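Spore germination protein B3 (Bacillus subtilis subsp. subtilis, PDB 3N54) is a membrane lipoprotein of a spore germinant receptor, involved in the germination response to the mixture of L-asparagine, glucose, fructose and potassium ions. Local coordinates at residues N86-L91 / R154-S159; A182-R187 / K191-L196. All blocks are in the same frame, centred on the assembly; numbering follows the deposited sequence.

Interaction 1 (N86-L91 / R154-S159)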
# COMPACT_ATOMS: atom_id res chain seq x y z
N ASN A 86 -12.50 1.21 6.91
CA ASN A 86 -12.42 0.23 5.84
C ASN A 86 -12.23 1.00 4.54
O ASN A 86 -13.11 1.77 4.14
CB ASN A 86 -13.70 -0.61 5.81
CG ASN A 86 -13.66 -1.72 4.77
OD1 ASN A 86 -13.26 -1.50 3.63
ND2 ASN A 86 -14.10 -2.91 5.16
N VAL A 87 -11.09 0.81 3.88
CA VAL A 87 -10.75 1.61 2.70
C VAL A 87 -11.67 1.32 1.51
O VAL A 87 -12.01 2.23 0.76
CB VAL A 87 -9.25 1.47 2.30
CG1 VAL A 87 -8.36 1.91 3.47
CG2 VAL A 87 -8.91 0.05 1.86
N ASP A 88 -12.08 0.07 1.36
CA ASP A 88 -13.01 -0.30 0.30
C ASP A 88 -14.36 0.40 0.49
O ASP A 88 -14.93 0.93 -0.45
CB ASP A 88 -13.21 -1.81 0.25
CG ASP A 88 -14.01 -2.25 -0.95
OD1 ASP A 88 -13.40 -2.38 -2.04
OD2 ASP A 88 -15.23 -2.47 -0.82
N GLN A 89 -14.85 0.41 1.73
CA GLN A 89 -16.11 1.06 2.05
C GLN A 89 -16.03 2.56 1.82
O GLN A 89 -16.98 3.16 1.30
CB GLN A 89 -16.55 0.74 3.48
CG GLN A 89 -16.96 -0.71 3.67
CD GLN A 89 -17.40 -1.02 5.10
OE1 GLN A 89 -17.19 -0.22 6.00
NE2 GLN A 89 -18.00 -2.20 5.31
N VAL A 90 -14.90 3.16 2.19
CA VAL A 90 -14.66 4.60 1.97
C VAL A 90 -14.68 4.95 0.48
O VAL A 90 -15.36 5.89 0.07
CB VAL A 90 -13.29 5.07 2.55
CG1 VAL A 90 -12.97 6.50 2.10
CG2 VAL A 90 -13.27 4.96 4.07
N LEU A 91 -13.91 4.22 -0.33
CA LEU A 91 -13.87 4.45 -1.78
C LEU A 91 -15.25 4.32 -2.38
O LEU A 91 -15.67 5.17 -3.16
CB LEU A 91 -12.91 3.47 -2.46
CG LEU A 91 -11.41 3.63 -2.15
CD1 LEU A 91 -10.63 2.43 -2.69
CD2 LEU A 91 -10.86 4.95 -2.71
N ARG A 154 -7.02 -4.45 -8.65
CA ARG A 154 -6.48 -5.42 -7.72
C ARG A 154 -6.85 -5.16 -6.27
O ARG A 154 -7.27 -6.08 -5.57
CB ARG A 154 -4.96 -5.48 -7.84
CG ARG A 154 -4.49 -6.23 -9.06
CD ARG A 154 -2.98 -6.46 -9.02
NE ARG A 154 -2.59 -7.49 -9.99
CZ ARG A 154 -2.36 -8.77 -9.70
NH1 ARG A 154 -2.02 -9.60 -10.68
NH2 ARG A 154 -2.44 -9.23 -8.45
N ALA A 155 -6.68 -3.92 -5.82
CA ALA A 155 -6.94 -3.57 -4.42
C ALA A 155 -8.37 -3.95 -4.01
O ALA A 155 -8.58 -4.54 -2.96
CB ALA A 155 -6.68 -2.09 -4.16
N SER A 156 -9.33 -3.64 -4.87
CA SER A 156 -10.72 -3.97 -4.57
C SER A 156 -10.94 -5.49 -4.50
O SER A 156 -11.66 -5.96 -3.63
CB SER A 156 -11.67 -3.38 -5.60
OG SER A 156 -13.01 -3.56 -5.15
N VAL A 157 -10.32 -6.23 -5.40
CA VAL A 157 -10.44 -7.68 -5.38
C VAL A 157 -9.78 -8.26 -4.11
O VAL A 157 -10.32 -9.19 -3.51
CB VAL A 157 -9.87 -8.33 -6.67
CG1 VAL A 157 -9.63 -9.81 -6.48
CG2 VAL A 157 -10.83 -8.08 -7.84
N TYR A 158 -8.65 -7.69 -3.68
CA TYR A 158 -8.00 -8.13 -2.44
C TYR A 158 -8.93 -7.96 -1.23
O TYR A 158 -9.08 -8.87 -0.43
CB TYR A 158 -6.70 -7.37 -2.17
CG TYR A 158 -5.57 -7.58 -3.15
CD1 TYR A 158 -4.57 -6.62 -3.28
CD2 TYR A 158 -5.49 -8.72 -3.96
CE1 TYR A 158 -3.51 -6.79 -4.16
CE2 TYR A 158 -4.44 -8.89 -4.85
CZ TYR A 158 -3.45 -7.92 -4.94
OH TYR A 158 -2.40 -8.09 -5.82
N SER A 159 -9.53 -6.78 -1.11
CA SER A 159 -10.47 -6.49 -0.03
C SER A 159 -11.64 -7.47 -0.01
O SER A 159 -11.95 -8.06 1.03
CB SER A 159 -11.04 -5.09 -0.22
OG SER A 159 -10.01 -4.12 -0.21
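Asp88 near the start of helix 87-94 meets Ser156 and Ser159 of helix 152-160 in a sparse helix-to-helix contact at the surface, against the five-stranded mixed sheet. The segments bury 116 Å² together, and their nearest alpha carbons, Asp88 CA and Ser156 CA, are 6.5 Å apart. Asp88 does most of the touching from its side. With CG anti to the backbone N (chi1 -172°), its carboxylate reaches across so that OD1 lies 3.3 Å from Ser156 OG, while its CB sits 4.0 Å from Ser159 CB. The first approach is a polar contact, and the Ser156 hydroxyl has a hydrogen-bond partner in Gln160, one turn further along its own helix. Ser159 OG has two acceptors within reach, Ala155 O of its own helix at 3.1 Å and Asn190 OD1.

Asn190 bridges the two segments: its ND2 bonds to Asn86 OD1, its backbone to Val87, and its OD1 to Ser159 OG. Asn86 is the N-cap of helix 87-94, and its OD1 accepts from Gln89 N at 3.1 Å with an N-H...O angle of 162°, the donor lying 52° above the carbonyl plane. OD1 is thus gripped from two residues, which should fix the rotation of the amide. Val87 and Ser159 both touch Tyr165 of strand 165-172, so the two helices rest on the same strand residue. In chain order, helix 87-94 lies between parallel strands 74-77 and 105-109, and helix 152-160 between 105-109 and 165-172, so the contact pairs connecting helices of two successive beta-alpha-beta crossovers.

Interaction 2 (A182-R187 / K191-L196); sequences AGIIKR and KLVGFL
Ile184 holds CG1 anti to its carbonyl carbon and extends beyond it (chi2 165°), which carries CD1 along the sheet to Leu196 CG at 3.9 Å. Ile185 has a similar first torsion but folds at the second (chi2 -57°), and this turns CD1 back across the strand pair to Leu192 CB at 3.7 Å. Both pairs of side chains cross at about a right angle, on opposite faces of the sheet. At the bulge described below, Val193 CG1 packs against Lys186 CB at 3.7 Å. On the Ile185 face, Gly183 CA has two neighbours, Leu192 CD1 at 3.7 Å and the Phe195 ring, which is set obliquely to it.

Strands 177-186 and 191-196 form a beta hairpin with a beta bulge. The register gives the evidence: Ala182 faces Leu196, whereas Ile185 faces Leu192, so one extra residue has entered the second strand. It falls at Val193-Gly194, which together stand opposite Ile184. Ile184 N donates to Gly194 O at 2.8 Å, and Ile184 O accepts from Val193 N at 2.9 Å, the donor being almost in line with the C=O bond (176°). Beyond the bulge, Leu196 N bonds to Ala182 O at 2.8 Å; toward the turn, Lys186 N bonds to Lys191 O at 2.9 Å.

Helix 79-84 covers Leu192 and Phe195, and Met82 adds a backbone bond to Leu192. Across the sheet, helix 198-208 packs on Ala182 and Leu196, while strand 165-172 flanks the hairpin through backbone bonds to Gly183 and Ile185.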
# COMPACT_ATOMS: atom_id res chain seq x y z
N ALA A 182 5.78 1.15 2.42
CA ALA A 182 4.46 0.62 2.13
C ALA A 182 3.54 0.58 3.35
O ALA A 182 3.99 0.35 4.47
CB ALA A 182 4.59 -0.79 1.56
N GLY A 183 2.25 0.80 3.12
CA GLY A 183 1.25 0.65 4.17
C GLY A 183 0.84 -0.80 4.18
O GLY A 183 0.90 -1.47 3.15
N ILE A 184 0.44 -1.29 5.35
CA ILE A 184 -0.02 -2.67 5.50
C ILE A 184 -1.51 -2.65 5.78
O ILE A 184 -1.93 -2.17 6.83
CB ILE A 184 0.70 -3.38 6.67
CG1 ILE A 184 2.22 -3.27 6.53
CG2 ILE A 184 0.29 -4.85 6.73
CD1 ILE A 184 2.97 -3.64 7.80
N ILE A 185 -2.31 -3.16 4.84
CA ILE A 185 -3.76 -3.22 4.99
C ILE A 185 -4.14 -4.62 5.44
O ILE A 185 -3.81 -5.61 4.78
CB ILE A 185 -4.50 -2.88 3.67
CG1 ILE A 185 -3.96 -1.59 3.03
CG2 ILE A 185 -5.99 -2.76 3.91
CD1 ILE A 185 -4.02 -0.38 3.94
N LYS A 186 -4.82 -4.72 6.57
CA LYS A 186 -5.17 -6.01 7.14
C LYS A 186 -6.52 -6.50 6.63
O LYS A 186 -7.45 -5.72 6.42
CB LYS A 186 -5.19 -5.94 8.66
CG LYS A 186 -5.33 -7.30 9.35
CD LYS A 186 -4.98 -7.17 10.81
CE LYS A 186 -4.94 -8.51 11.52
NZ LYS A 186 -4.13 -8.37 12.79
N ARG A 187 -6.62 -7.81 6.43
CA ARG A 187 -7.83 -8.46 5.93
C ARG A 187 -8.98 -8.27 6.91
O ARG A 187 -8.77 -8.00 8.09
CB ARG A 187 -7.57 -9.95 5.70
CG ARG A 187 -7.49 -10.82 6.97
CD ARG A 187 -6.28 -11.76 6.93
NE ARG A 187 -6.10 -12.38 5.62
CZ ARG A 187 -4.93 -12.76 5.10
NH1 ARG A 187 -3.80 -12.62 5.77
NH2 ARG A 187 -4.91 -13.29 3.88
N LYS A 191 -8.26 -2.15 7.10
CA LYS A 191 -7.65 -0.96 7.69
C LYS A 191 -6.13 -1.07 7.67
O LYS A 191 -5.57 -2.18 7.67
CB LYS A 191 -8.10 -0.79 9.14
CG LYS A 191 -9.57 -0.48 9.28
CD LYS A 191 -9.97 -0.33 10.74
CE LYS A 191 -11.46 -0.01 10.86
NZ LYS A 191 -11.86 0.23 12.27
N LEU A 192 -5.47 0.08 7.65
CA LEU A 192 -4.02 0.11 7.69
C LEU A 192 -3.59 -0.12 9.14
O LEU A 192 -4.04 0.58 10.05
CB LEU A 192 -3.47 1.43 7.13
CG LEU A 192 -1.94 1.62 7.17
CD1 LEU A 192 -1.45 2.47 5.99
CD2 LEU A 192 -1.47 2.23 8.51
N VAL A 193 -2.73 -1.12 9.36
CA VAL A 193 -2.27 -1.48 10.71
C VAL A 193 -0.82 -1.08 10.96
O VAL A 193 -0.34 -1.18 12.09
CB VAL A 193 -2.46 -2.98 11.00
CG1 VAL A 193 -3.95 -3.35 11.00
CG2 VAL A 193 -1.69 -3.83 10.00
N GLY A 194 -0.13 -0.63 9.92
CA GLY A 194 1.24 -0.13 10.07
C GLY A 194 1.89 0.16 8.74
O GLY A 194 1.28 -0.04 7.69
N PHE A 195 3.13 0.64 8.80
CA PHE A 195 3.95 0.89 7.61
C PHE A 195 5.26 0.11 7.67
O PHE A 195 5.81 -0.14 8.73
CB PHE A 195 4.33 2.37 7.50
CG PHE A 195 3.20 3.29 7.17
CD1 PHE A 195 2.87 3.57 5.85
CD2 PHE A 195 2.48 3.91 8.18
CE1 PHE A 195 1.84 4.44 5.55
CE2 PHE A 195 1.44 4.77 7.88
CZ PHE A 195 1.12 5.04 6.57
N LEU A 196 5.76 -0.25 6.49
CA LEU A 196 7.09 -0.79 6.35
C LEU A 196 7.92 0.33 5.72
O LEU A 196 7.40 1.12 4.92
CB LEU A 196 7.09 -2.03 5.45
CG LEU A 196 6.41 -3.29 5.99
CD1 LEU A 196 6.54 -4.44 4.99
CD2 LEU A 196 6.98 -3.70 7.33

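Interaction 1 closes before interaction 2 opens along the chain, and their centres lie 13 Å apart. They share one five-stranded mixed sheet: the helices of interaction 1 connect its parallel strands, and the hairpin of interaction 2 supplies its last two strands, ending with 191-196 at the border. Direct packing joins them where Asn86 N comes within 4.1 Å of Lys191 CG. Asn190, in the hairpin turn, also bonds to both helices of interaction 1. Segments 86-91 and 154-159 belong to the N-terminal domain family and segments 182-187 and 191-196 to the C-terminal one, so this sheet with its helices appears to draw on both sequence families.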